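Local coordinates for protein phosphopantetheine adenylyltransferase (Archaeoglobus fulgidus, PDB 3DO8) that probably catalyses the reversible transfer of an adenylyl group from ATP to 4'-phosphopantetheine, giving dephospho-CoA and pyrophosphate in coenzyme A biosynthesis, at residues A[8-12]-A[54-58]; A[20-24]-A[61-66]; A[31-37]-A[70-76]; A[79-83]-A[102-106]; A[97-101]-A[116-120]. The contacts are given in a common frame with arbitrary orientation. Where two conformers were deposited one is given. Residue numbers count along the deposited sequence, not the author numbering.

Contact 1: A[8-12]-A[54-58]; sequences TFEPL and RAENV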
# COMPACT_ATOMS: atom_id res chain seq x y z
N THR A 8 -14.51 -0.58 10.78
CA THR A 8 -15.61 -0.09 11.60
C THR A 8 -15.71 1.43 11.46
O THR A 8 -16.79 1.95 11.42
CB THR A 8 -15.40 -0.50 13.07
OG1 THR A 8 -15.51 -1.91 13.18
CG2 THR A 8 -16.43 0.15 13.96
N PHE A 9 -14.58 2.12 11.38
CA PHE A 9 -14.52 3.57 11.11
C PHE A 9 -15.17 4.38 12.21
O PHE A 9 -15.89 5.36 11.93
CB PHE A 9 -15.12 3.93 9.73
CG PHE A 9 -14.46 3.22 8.57
CD1 PHE A 9 -13.22 3.64 8.09
CD2 PHE A 9 -15.06 2.13 7.97
CE1 PHE A 9 -12.61 2.98 7.01
CE2 PHE A 9 -14.45 1.45 6.94
CZ PHE A 9 -13.23 1.87 6.44
N GLU A 10 -14.90 4.01 13.46
CA GLU A 10 -15.41 4.78 14.59
C GLU A 10 -14.31 5.08 15.58
O GLU A 10 -13.81 4.15 16.22
CB GLU A 10 -16.56 4.07 15.31
CG GLU A 10 -17.11 4.88 16.50
CD GLU A 10 -18.19 4.19 17.26
OE1 GLU A 10 -18.96 3.41 16.65
OE2 GLU A 10 -18.28 4.41 18.50
N PRO A 11 -13.92 6.35 15.70
CA PRO A 11 -14.27 7.43 14.79
C PRO A 11 -13.44 7.26 13.51
O PRO A 11 -12.60 6.35 13.41
CB PRO A 11 -13.82 8.68 15.52
CG PRO A 11 -12.69 8.24 16.27
CD PRO A 11 -12.93 6.81 16.69
N LEU A 12 -13.73 8.10 12.52
CA LEU A 12 -13.00 8.10 11.27
C LEU A 12 -11.74 8.94 11.46
O LEU A 12 -11.81 10.18 11.48
CB LEU A 12 -13.88 8.66 10.16
CG LEU A 12 -13.33 8.60 8.73
CD1 LEU A 12 -12.02 9.33 8.50
CD2 LEU A 12 -13.15 7.23 8.30
N ARG A 54 -21.99 5.48 10.61
CA ARG A 54 -20.60 5.20 10.22
C ARG A 54 -20.44 5.16 8.69
O ARG A 54 -19.51 5.75 8.13
CB ARG A 54 -20.09 3.93 10.90
CG ARG A 54 -20.00 4.09 12.42
CD ARG A 54 -19.51 2.86 13.14
NE ARG A 54 -20.49 1.79 13.20
CZ ARG A 54 -20.44 0.64 12.55
NH1 ARG A 54 -19.45 0.36 11.71
NH2 ARG A 54 -21.42 -0.23 12.75
N ALA A 55 -21.34 4.46 8.02
CA ALA A 55 -21.34 4.41 6.55
C ALA A 55 -21.48 5.81 5.95
O ALA A 55 -20.74 6.16 5.04
CB ALA A 55 -22.44 3.47 6.02
N GLU A 56 -22.40 6.63 6.47
CA GLU A 56 -22.56 8.00 5.96
C GLU A 56 -21.35 8.86 6.23
O GLU A 56 -20.95 9.68 5.39
CB GLU A 56 -23.84 8.66 6.51
CG GLU A 56 -25.13 8.15 5.89
CD GLU A 56 -25.17 8.33 4.35
OE1 GLU A 56 -24.79 9.42 3.83
OE2 GLU A 56 -25.58 7.36 3.67
N ASN A 57 -20.72 8.67 7.38
CA ASN A 57 -19.49 9.40 7.68
C ASN A 57 -18.41 9.11 6.65
O ASN A 57 -17.71 10.02 6.18
CB ASN A 57 -18.99 9.12 9.09
CG ASN A 57 -19.90 9.73 10.16
OD1 ASN A 57 -20.73 10.62 9.87
ND2 ASN A 57 -19.75 9.25 11.43
N VAL A 58 -18.28 7.84 6.28
CA VAL A 58 -17.28 7.44 5.28
C VAL A 58 -17.66 8.04 3.91
O VAL A 58 -16.83 8.63 3.22
CB VAL A 58 -17.14 5.93 5.16
CG1 VAL A 58 -16.22 5.55 3.96
CG2 VAL A 58 -16.58 5.35 6.48
O HOH W 1 -17.49 7.47 11.96

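Contact 2: A[20-24]-A[61-66]; sequences IDVAI and YVMRKY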
# COMPACT_ATOMS: atom_id res chain seq x y z
N ILE A 20 -7.89 4.84 3.08
CA ILE A 20 -8.81 5.26 2.03
C ILE A 20 -8.04 5.88 0.87
O ILE A 20 -8.35 5.61 -0.32
CB ILE A 20 -9.89 6.24 2.59
CG1 ILE A 20 -10.88 5.48 3.47
CG2 ILE A 20 -10.64 6.97 1.48
CD1 ILE A 20 -11.73 6.33 4.40
N ASP A 21 -7.02 6.70 1.18
CA ASP A 21 -6.24 7.36 0.12
C ASP A 21 -5.55 6.30 -0.73
O ASP A 21 -5.54 6.36 -1.95
CB ASP A 21 -5.17 8.28 0.71
CG ASP A 21 -4.53 9.18 -0.34
OD1 ASP A 21 -5.28 9.95 -0.99
OD2 ASP A 21 -3.27 9.10 -0.51
N VAL A 22 -4.91 5.35 -0.07
CA VAL A 22 -4.19 4.29 -0.79
C VAL A 22 -5.20 3.49 -1.65
O VAL A 22 -4.97 3.25 -2.82
CB VAL A 22 -3.37 3.37 0.17
CG1 VAL A 22 -2.90 2.10 -0.54
CG2 VAL A 22 -2.23 4.14 0.83
N ALA A 23 -6.33 3.12 -1.07
CA ALA A 23 -7.32 2.31 -1.79
C ALA A 23 -7.82 3.05 -3.03
O ALA A 23 -7.96 2.45 -4.09
CB ALA A 23 -8.48 1.92 -0.89
N ILE A 24 -8.11 4.35 -2.91
CA ILE A 24 -8.63 5.11 -4.03
C ILE A 24 -7.58 5.36 -5.10
O ILE A 24 -7.89 5.33 -6.30
CB ILE A 24 -9.30 6.43 -3.56
CG1 ILE A 24 -10.55 6.07 -2.74
CG2 ILE A 24 -9.63 7.29 -4.75
CD1 ILE A 24 -11.31 7.25 -2.09
N TYR A 61 -17.02 11.83 3.73
CA TYR A 61 -15.56 12.10 3.72
C TYR A 61 -15.01 11.88 2.31
O TYR A 61 -14.30 12.73 1.74
CB TYR A 61 -14.82 11.24 4.76
CG TYR A 61 -13.34 11.36 4.56
CD1 TYR A 61 -12.66 12.49 5.00
CD2 TYR A 61 -12.61 10.39 3.86
CE1 TYR A 61 -11.34 12.65 4.76
CE2 TYR A 61 -11.25 10.53 3.63
CZ TYR A 61 -10.61 11.68 4.09
OH TYR A 61 -9.29 11.93 3.89
N VAL A 62 -15.32 10.72 1.74
CA VAL A 62 -14.88 10.40 0.38
C VAL A 62 -15.42 11.40 -0.66
O VAL A 62 -14.69 11.83 -1.56
CB VAL A 62 -15.17 8.94 0.02
CG1 VAL A 62 -14.85 8.68 -1.46
CG2 VAL A 62 -14.36 8.01 0.99
N MET A 63 -16.70 11.76 -0.56
CA MET A 63 -17.25 12.77 -1.46
C MET A 63 -16.48 14.08 -1.36
O MET A 63 -16.08 14.65 -2.37
CB MET A 63 -18.74 13.00 -1.19
CG MET A 63 -19.38 14.05 -2.10
SD MET A 63 -19.30 13.73 -3.93
CE MET A 63 -20.41 12.60 -3.71
N ARG A 64 -16.28 14.54 -0.12
CA ARG A 64 -15.61 15.81 0.17
C ARG A 64 -14.18 15.89 -0.38
O ARG A 64 -13.80 16.91 -0.97
CB ARG A 64 -15.62 16.04 1.68
CG ARG A 64 -15.19 17.39 2.16
CD ARG A 64 -15.75 17.69 3.56
NE ARG A 64 -15.40 16.71 4.60
CZ ARG A 64 -16.17 15.69 5.03
NH1 ARG A 64 -17.37 15.49 4.50
NH2 ARG A 64 -15.74 14.87 6.01
N LYS A 65 -13.41 14.80 -0.23
CA LYS A 65 -11.98 14.75 -0.60
C LYS A 65 -11.70 14.20 -1.99
O LYS A 65 -10.70 14.56 -2.60
CB LYS A 65 -11.17 13.95 0.43
CG LYS A 65 -11.11 14.59 1.77
CD LYS A 65 -10.36 15.91 1.76
CE LYS A 65 -10.12 16.45 3.16
NZ LYS A 65 -9.34 17.73 3.09
N TYR A 66 -12.57 13.33 -2.49
CA TYR A 66 -12.33 12.62 -3.75
C TYR A 66 -13.39 12.81 -4.82
O TYR A 66 -13.18 12.38 -5.96
CB TYR A 66 -12.13 11.12 -3.53
CG TYR A 66 -10.94 10.86 -2.63
CD1 TYR A 66 -9.65 10.76 -3.15
CD2 TYR A 66 -11.09 10.75 -1.24
CE1 TYR A 66 -8.54 10.53 -2.30
CE2 TYR A 66 -9.99 10.54 -0.42
CZ TYR A 66 -8.72 10.47 -0.94
OH TYR A 66 -7.64 10.23 -0.07

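Contact 3: A[31-37]-A[70-76]; sequences ITIGVTS and PEIVKIT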
# COMPACT_ATOMS: atom_id res chain seq x y z
N ILE A 31 -13.60 0.47 -6.17
CA ILE A 31 -13.30 0.05 -4.80
C ILE A 31 -14.62 -0.27 -4.14
O ILE A 31 -15.67 0.26 -4.51
CB ILE A 31 -12.58 1.13 -3.99
CG1 ILE A 31 -13.46 2.37 -3.73
CG2 ILE A 31 -11.29 1.57 -4.70
CD1 ILE A 31 -12.80 3.32 -2.76
N THR A 32 -14.53 -1.16 -3.16
CA THR A 32 -15.63 -1.46 -2.27
C THR A 32 -15.13 -1.26 -0.88
O THR A 32 -14.10 -1.84 -0.50
CB THR A 32 -16.12 -2.90 -2.45
OG1 THR A 32 -16.49 -3.09 -3.82
CG2 THR A 32 -17.29 -3.18 -1.61
N ILE A 33 -15.84 -0.41 -0.12
CA ILE A 33 -15.53 -0.17 1.26
C ILE A 33 -16.55 -0.93 2.12
O ILE A 33 -17.74 -0.63 2.08
CB ILE A 33 -15.56 1.34 1.65
CG1 ILE A 33 -14.61 2.15 0.74
CG2 ILE A 33 -15.18 1.48 3.12
CD1 ILE A 33 -14.54 3.63 1.12
N GLY A 34 -16.06 -1.91 2.88
CA GLY A 34 -16.89 -2.63 3.81
C GLY A 34 -16.92 -1.87 5.12
O GLY A 34 -15.87 -1.42 5.62
N VAL A 35 -18.13 -1.73 5.67
CA VAL A 35 -18.30 -1.14 6.99
C VAL A 35 -18.97 -2.20 7.88
O VAL A 35 -20.01 -2.78 7.51
CB VAL A 35 -19.11 0.16 6.88
CG1 VAL A 35 -19.47 0.70 8.28
CG2 VAL A 35 -18.33 1.18 6.02
N THR A 36 -18.39 -2.45 9.05
CA THR A 36 -18.88 -3.51 9.92
C THR A 36 -20.32 -3.25 10.38
O THR A 36 -20.70 -2.12 10.71
CB THR A 36 -17.98 -3.67 11.16
OG1 THR A 36 -17.83 -2.40 11.79
CG2 THR A 36 -16.60 -4.22 10.79
N SER A 37 -21.11 -4.31 10.45
CA SER A 37 -22.42 -4.24 11.10
C SER A 37 -22.27 -3.84 12.58
O SER A 37 -21.18 -3.96 13.17
CB SER A 37 -23.08 -5.62 11.00
OG SER A 37 -22.41 -6.49 11.88
N PRO A 70 -18.55 6.47 -2.63
CA PRO A 70 -18.04 5.11 -2.77
C PRO A 70 -19.12 4.06 -2.53
O PRO A 70 -20.06 4.32 -1.78
CB PRO A 70 -16.99 5.01 -1.64
CG PRO A 70 -17.51 5.93 -0.61
CD PRO A 70 -18.18 7.08 -1.34
N GLU A 71 -18.95 2.89 -3.13
CA GLU A 71 -19.78 1.74 -2.82
C GLU A 71 -19.45 1.29 -1.39
O GLU A 71 -18.29 0.94 -1.10
CB GLU A 71 -19.52 0.56 -3.79
CG GLU A 71 -20.34 -0.71 -3.44
CD GLU A 71 -20.03 -1.97 -4.24
OE1 GLU A 71 -18.89 -2.14 -4.77
OE2 GLU A 71 -20.96 -2.83 -4.31
N ILE A 72 -20.48 1.24 -0.54
CA ILE A 72 -20.39 0.70 0.82
C ILE A 72 -21.14 -0.62 0.89
O ILE A 72 -22.31 -0.72 0.47
CB ILE A 72 -21.08 1.62 1.91
CG1 ILE A 72 -20.46 3.02 1.94
CG2 ILE A 72 -21.00 0.99 3.32
CD1 ILE A 72 -19.08 3.03 2.14
N VAL A 73 -20.51 -1.60 1.48
CA VAL A 73 -21.18 -2.87 1.74
C VAL A 73 -21.09 -3.17 3.24
O VAL A 73 -20.07 -2.89 3.88
CB VAL A 73 -20.56 -4.00 0.88
CG1 VAL A 73 -20.64 -3.65 -0.62
CG2 VAL A 73 -19.16 -4.22 1.25
N LYS A 74 -22.18 -3.64 3.83
CA LYS A 74 -22.13 -4.05 5.23
C LYS A 74 -21.36 -5.35 5.35
O LYS A 74 -21.65 -6.34 4.63
CB LYS A 74 -23.54 -4.23 5.80
CG LYS A 74 -23.59 -4.51 7.26
CD LYS A 74 -25.02 -4.76 7.75
CE LYS A 74 -25.90 -3.52 7.70
NZ LYS A 74 -27.29 -3.74 8.29
N ILE A 75 -20.40 -5.36 6.26
CA ILE A 75 -19.64 -6.56 6.62
C ILE A 75 -20.39 -7.26 7.76
O ILE A 75 -20.59 -6.68 8.81
CB ILE A 75 -18.20 -6.20 7.06
CG1 ILE A 75 -17.40 -5.55 5.94
CG2 ILE A 75 -17.44 -7.44 7.51
CD1 ILE A 75 -16.08 -4.88 6.40
N THR A 76 -20.84 -8.49 7.50
CA THR A 76 -21.61 -9.27 8.47
C THR A 76 -20.93 -10.60 8.86
O THR A 76 -21.48 -11.41 9.61
CB THR A 76 -23.00 -9.53 7.89
OG1 THR A 76 -22.86 -10.29 6.69
CG2 THR A 76 -23.70 -8.17 7.59
O HOH W 2 -16.65 2.88 -4.94

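Contact 4: A[79-83]-A[102-106]; sequences YGKTL and KINQK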
# COMPACT_ATOMS: atom_id res chain seq x y z
N TYR A 79 -14.92 -12.19 6.92
CA TYR A 79 -14.37 -12.12 5.59
C TYR A 79 -15.04 -11.12 4.69
O TYR A 79 -14.52 -10.82 3.60
CB TYR A 79 -14.50 -13.46 4.88
CG TYR A 79 -13.72 -14.54 5.55
CD1 TYR A 79 -12.43 -14.85 5.14
CD2 TYR A 79 -14.26 -15.25 6.61
CE1 TYR A 79 -11.72 -15.83 5.77
CE2 TYR A 79 -13.54 -16.23 7.25
CZ TYR A 79 -12.27 -16.52 6.83
OH TYR A 79 -11.58 -17.54 7.45
N GLY A 80 -16.21 -10.64 5.09
CA GLY A 80 -17.05 -9.86 4.17
C GLY A 80 -17.26 -10.66 2.91
O GLY A 80 -17.61 -11.84 2.98
N LYS A 81 -17.01 -10.02 1.77
CA LYS A 81 -17.16 -10.66 0.47
C LYS A 81 -15.84 -11.21 -0.10
O LYS A 81 -15.79 -11.65 -1.24
CB LYS A 81 -17.71 -9.66 -0.56
CG LYS A 81 -19.10 -9.10 -0.30
CD LYS A 81 -19.53 -8.27 -1.53
CE LYS A 81 -18.67 -6.97 -1.74
NZ LYS A 81 -18.48 -6.58 -3.20
N THR A 82 -14.79 -11.19 0.69
CA THR A 82 -13.46 -11.43 0.14
C THR A 82 -13.15 -12.89 -0.18
O THR A 82 -12.13 -13.17 -0.75
CB THR A 82 -12.35 -10.91 1.07
OG1 THR A 82 -12.41 -11.64 2.29
CG2 THR A 82 -12.48 -9.39 1.30
N LEU A 83 -14.04 -13.84 0.16
CA LEU A 83 -13.85 -15.22 -0.27
C LEU A 83 -14.61 -15.52 -1.55
O LEU A 83 -14.49 -16.61 -2.09
CB LEU A 83 -14.31 -16.20 0.81
CG LEU A 83 -13.55 -16.14 2.12
CD1 LEU A 83 -14.04 -17.20 3.09
CD2 LEU A 83 -12.05 -16.25 1.89
N LYS A 102 -5.25 -14.57 6.53
CA LYS A 102 -6.28 -15.62 6.70
C LYS A 102 -7.22 -15.69 5.46
O LYS A 102 -7.58 -16.79 4.98
CB LYS A 102 -7.08 -15.41 7.99
CG LYS A 102 -8.17 -16.42 8.26
CD LYS A 102 -7.61 -17.76 8.55
CE LYS A 102 -8.60 -18.62 9.33
NZ LYS A 102 -7.97 -19.91 9.70
N ILE A 103 -7.61 -14.52 4.99
CA ILE A 103 -8.41 -14.41 3.76
C ILE A 103 -7.72 -15.17 2.60
O ILE A 103 -8.35 -15.98 1.92
CB ILE A 103 -8.73 -12.95 3.42
CG1 ILE A 103 -9.79 -12.37 4.39
CG2 ILE A 103 -9.18 -12.83 1.96
CD1 ILE A 103 -9.89 -10.84 4.47
N ASN A 104 -6.42 -14.92 2.38
CA ASN A 104 -5.73 -15.59 1.28
C ASN A 104 -5.59 -17.09 1.53
O ASN A 104 -5.69 -17.88 0.60
CB ASN A 104 -4.36 -14.96 0.99
CG ASN A 104 -4.47 -13.82 0.01
OD1 ASN A 104 -5.49 -13.72 -0.73
ND2 ASN A 104 -3.44 -12.98 -0.05
N GLN A 105 -5.42 -17.49 2.80
CA GLN A 105 -5.31 -18.93 3.14
C GLN A 105 -6.60 -19.63 2.76
O GLN A 105 -6.57 -20.69 2.08
CB GLN A 105 -5.00 -19.13 4.61
CG GLN A 105 -3.60 -18.77 4.95
CD GLN A 105 -3.33 -18.68 6.44
OE1 GLN A 105 -4.23 -18.90 7.27
NE2 GLN A 105 -2.09 -18.34 6.79
N LYS A 106 -7.72 -19.01 3.13
CA LYS A 106 -9.03 -19.59 2.82
C LYS A 106 -9.34 -19.55 1.33
O LYS A 106 -9.95 -20.48 0.79
CB LYS A 106 -10.16 -18.93 3.60
CG LYS A 106 -10.13 -19.26 5.05
CD LYS A 106 -10.58 -20.68 5.25
CE LYS A 106 -10.36 -21.13 6.62
NZ LYS A 106 -10.66 -22.60 6.66

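Contact 5: A[97-101]-A[116-120]; sequences YEMAL and TIVKV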
# COMPACT_ATOMS: atom_id res chain seq x y z
N TYR A 97 -4.12 -6.88 9.21
CA TYR A 97 -3.20 -7.64 8.36
C TYR A 97 -3.27 -9.16 8.60
O TYR A 97 -3.26 -9.95 7.65
CB TYR A 97 -1.78 -7.11 8.54
CG TYR A 97 -0.72 -7.83 7.75
CD1 TYR A 97 -0.69 -7.79 6.36
CD2 TYR A 97 0.27 -8.53 8.38
CE1 TYR A 97 0.28 -8.45 5.64
CE2 TYR A 97 1.25 -9.19 7.67
CZ TYR A 97 1.26 -9.14 6.29
OH TYR A 97 2.24 -9.80 5.60
N GLU A 98 -3.36 -9.58 9.86
CA GLU A 98 -3.46 -11.02 10.12
C GLU A 98 -4.71 -11.58 9.45
O GLU A 98 -4.68 -12.71 8.91
CB GLU A 98 -3.46 -11.30 11.62
CG GLU A 98 -2.06 -11.13 12.20
CD GLU A 98 -2.04 -11.11 13.74
OE1 GLU A 98 -2.60 -10.16 14.32
OE2 GLU A 98 -1.48 -12.03 14.33
N MET A 99 -5.80 -10.82 9.45
CA MET A 99 -7.04 -11.30 8.85
C MET A 99 -6.86 -11.39 7.33
O MET A 99 -7.38 -12.31 6.69
CB MET A 99 -8.25 -10.45 9.21
CG MET A 99 -9.58 -10.99 8.64
SD MET A 99 -10.18 -12.51 9.46
CE MET A 99 -11.00 -13.36 8.09
N ALA A 100 -6.13 -10.44 6.75
CA ALA A 100 -5.80 -10.51 5.31
C ALA A 100 -5.07 -11.81 4.96
O ALA A 100 -5.34 -12.45 3.95
CB ALA A 100 -4.95 -9.34 4.90
N LEU A 101 -4.08 -12.17 5.77
CA LEU A 101 -3.38 -13.43 5.51
C LEU A 101 -4.34 -14.61 5.57
O LEU A 101 -4.27 -15.52 4.75
CB LEU A 101 -2.24 -13.63 6.49
CG LEU A 101 -1.12 -12.57 6.39
CD1 LEU A 101 -0.16 -12.79 7.57
CD2 LEU A 101 -0.41 -12.59 5.04
N THR A 116 -3.61 -9.57 -3.82
CA THR A 116 -2.39 -8.88 -3.36
C THR A 116 -2.70 -8.02 -2.14
O THR A 116 -3.49 -7.09 -2.23
CB THR A 116 -1.75 -8.04 -4.47
OG1 THR A 116 -1.36 -8.92 -5.53
CG2 THR A 116 -0.50 -7.33 -3.96
N ILE A 117 -2.06 -8.32 -1.01
CA ILE A 117 -2.25 -7.57 0.21
C ILE A 117 -1.34 -6.36 0.22
O ILE A 117 -0.10 -6.47 -0.00
CB ILE A 117 -2.01 -8.44 1.47
CG1 ILE A 117 -2.97 -9.65 1.47
CG2 ILE A 117 -2.16 -7.63 2.75
CD1 ILE A 117 -2.67 -10.70 2.53
N VAL A 118 -1.97 -5.23 0.52
CA VAL A 118 -1.29 -3.93 0.62
C VAL A 118 -1.47 -3.44 2.06
O VAL A 118 -2.56 -3.04 2.45
CB VAL A 118 -1.85 -2.92 -0.42
CG1 VAL A 118 -1.13 -1.55 -0.25
CG2 VAL A 118 -1.75 -3.52 -1.83
N LYS A 119 -0.41 -3.56 2.86
CA LYS A 119 -0.47 -3.22 4.26
C LYS A 119 0.02 -1.80 4.43
O LYS A 119 1.16 -1.48 4.10
CB LYS A 119 0.42 -4.14 5.08
CG LYS A 119 0.33 -3.91 6.57
CD LYS A 119 1.42 -4.71 7.25
CE LYS A 119 1.39 -4.56 8.75
NZ LYS A 119 2.76 -4.23 9.28
N VAL A 120 -0.84 -0.96 4.95
CA VAL A 120 -0.48 0.45 5.17
C VAL A 120 -0.19 0.59 6.66
O VAL A 120 -1.08 0.38 7.50
CB VAL A 120 -1.63 1.34 4.76
CG1 VAL A 120 -1.34 2.84 5.03
CG2 VAL A 120 -2.02 1.04 3.28

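Contact 1: A[8-12]-A[54-58]
The 8-12 segment is an irregular loop that runs past one side of a helical turn, 54-58, with CA atoms 6.4 Å apart at Phe9 and Arg54 and 7.4 Å apart at Leu12 and Val58. Phe9 has positive phi and psi (64/43), and a cis peptide bond precedes Pro11, both marks of this irregularity. The carbonyls of Thr8 and Phe9 are both used toward the helix: the first by Arg54, whose NH1 donates a hydrogen bond to Thr8 O (3.1 Å, 162°), while its other guanidinium nitrogens serve Asp38, Thr36 O and Leu49 O. Glu10 OE1 lies 4.1 Å from Arg54 NE but well out of the guanidinium plane, so only the charges attract; this carboxylate is hydrogen-bonded to Ser47, Val48 and Leu49. One turn further on, a water joins Phe9 O (2.6 Å) to Asn57 ND2 (2.9 Å). Below this polar layer, Val58 CG2 sits over the face of the Phe9 ring, 4.0 Å from its centroid, in a CH-pi contact, and also meets Leu12 CD2 at 4.3 Å. The loop, which links strand 3-7 to helix 14-27, is thereby joined to helix 51-66, and Phe9 and Val58 both rest on Ile33 of strand 31-36.

Contact 2: A[20-24]-A[61-66]
Tyr61 opens the approach of the second helix, its CD2 lying 4.2 Å from Ile20 CD1 at the near end of the interface. One residue on, Val62 lies against both isoleucines of the facing helix: its CG2 is 3.9 Å from Ile20 CG2, and its CG1 is 3.9 Å from Ile24 CD1. Ile20 and Ile24 are one helical turn apart and so present a continuous apolar ridge. The short helical segments are inclined at 65°, with axes 12.1 Å apart at closest approach, a wide separation, spanned chiefly by Tyr66 and the two isoleucines. Helices 14-27 and 51-66 belong to the parallel alpha/beta nucleotidyltransferase fold of the HUP clan; the first also packs on strand 3-7 through Ile20 and Leu5. After Met63, Arg64 and Lys65, which face elsewhere, Tyr66 comes back to the interface and fills much of the gap. Ile24 CD1 lies over its ring face, 3.7 Å from the centroid, in a CH-pi contact, while Ile20 CG2 approaches Tyr66 CE2 at 4.1 Å. The tyrosine OH donates a short 2.5 Å hydrogen bond to Asp21 OD1, giving this buried carboxylate a polar partner; Asp21 OD2 pairs with Lys25 and with Tyr89 of the second subunit.

Contact 3: A[31-37]-A[70-76]
Two parallel strands lie in register from Ile33 opposite Ile72 to Thr36 opposite Ile75, joined by backbone hydrogen bonds: Ile33 N to Glu71 O and Val73 N to Ile33 O at 3.0 Å; Val35 N to Val73 O, Ile75 N to Val35 O and Ser37 N to Ile75 O at 2.9 Å. Gly34 makes the hollow: a CB there would lie 2.5 Å from Ile75 CD1, and that methyl instead sits 3.4 Å from Gly34 C. On the same face Val73 CG1 packs against Thr32 CG2 at 3.5 Å, and Thr32 OG1 donates a 2.8 Å hydrogen bond to Glu71 OE1. On the other face Ile72 fits between neighbours, with CD1 3.9 Å from Ile33 CB and CG2 3.8 Å from Val35 CG2, while Ile33 CD1 meets Pro70 CB at 3.9 Å. Helix 51-66 covers this side through Val58 and Arg54. A water bridges Ile31 O and Glu71 N. This is the edge pairing of a Rossmann-like parallel sheet with strand order 3-2-1-4-5, as in HUP-clan nucleotidyltransferases.

Contact 4: A[79-83]-A[102-106]
Ile103 and Tyr79 carry most of this contact, each with roughly 80 Å² covered by the opposite segment, and Leu83 is next with about half as much. Ile103 lies against the two ends of the turn in the loop, its CG1 3.7 Å from Tyr79 CD1 and its CD1 3.4 Å from Thr82 OG1. The loop keeps this shape through a type II' beta turn from Tyr79 to Thr82, closed by Thr82 N to Tyr79 O (2.9 Å); Thr82 OG1 also donates to Tyr79 O at 2.6 Å. Gly80 has the positive phi that such a turn requires at its second position. The Tyr79 ring reaches from the turn across the helix, roughly at right angles to the segment 102-106, bringing its OH to 3.7 Å from Lys102 CG and 3.3 Å from Lys106 CG, so that the aliphatic parts of two lysines one turn apart meet the end of the tyrosine. Leu83 packs further along: its CD2 is 3.7 Å from both Ile103 O and Lys106 CB. No hydrogen bond crosses between the segments. The ammonium of Lys106 is engaged by Glu109 on its own helix. The contact thus sets the connection from strand 71-75 to strand 89-92 against helix 97-110, where Tyr79 also touches Met99, Leu83 reaches Leu110, and Arg107 hydrogen-bonds to Thr82 O.

Contact 5: A[97-101]-A[116-120]
Tyr97 lays one face of its ring against the aliphatic chain of Lys119, whose CD is 4.0 Å from the ring centroid and 18° off the normal, a CH-pi contact. Lys119 NZ is 5.4 Å from the centroid of the Tyr97 ring, at most a weak cation-pi attraction, and forms its salt bridge with Asp121 instead. At the edge of the ring, Tyr97 CE1 meets Ile117 CG2 at 3.9 Å. Ile117 then continues along the helix: its CD1 packs 3.6 Å from Ala100 CB and 3.9 Å from Leu101 CD2, and, beside the small alanine, Ile117 CD1 comes within 3.5 Å of Ala100 O. Ile117 and Lys119 point to the helix because residues two apart on a strand share a face; Val118 points the other way, to helix 14-27. Tyr97 OH is hydrogen-bonded to Asp121 of the second subunit, and Lys119 pairs antiparallel with a strand of that subunit, continuing the sheet across the dimer interface. Helix and strand segments run antiparallel (174°), 9.6 Å apart at closest approach, as expected for the returning helix and second strand of the beta-alpha-beta crossover 89-92, 97-110, 116-121.

Contact 2 alone is made wholly of buried residues, whereas the others mix buried with more accessible ones. Contacts 1 and 2 share helix 51-66 and touch through Leu12 and Ile20; contacts 4 and 5 share helix 97-110 and meet where Tyr79 packs on Met99. Two bridges join these pairs: contact 3 touches contact 1 through Thr36 and contact 4 through Lys81, while Val22 of contact 2 packs on Val118 and Val120 of contact 5. The backbone bonding of contact 3 contrasts with the side-chain packing of contacts 4 and 5, which have no cross-segment hydrogen bond, and with the arginine-carbonyl bond of contact 1. Contacts 3 and 5 involve opposite edge strands of the chain's sheet, the latter at the subunit interface.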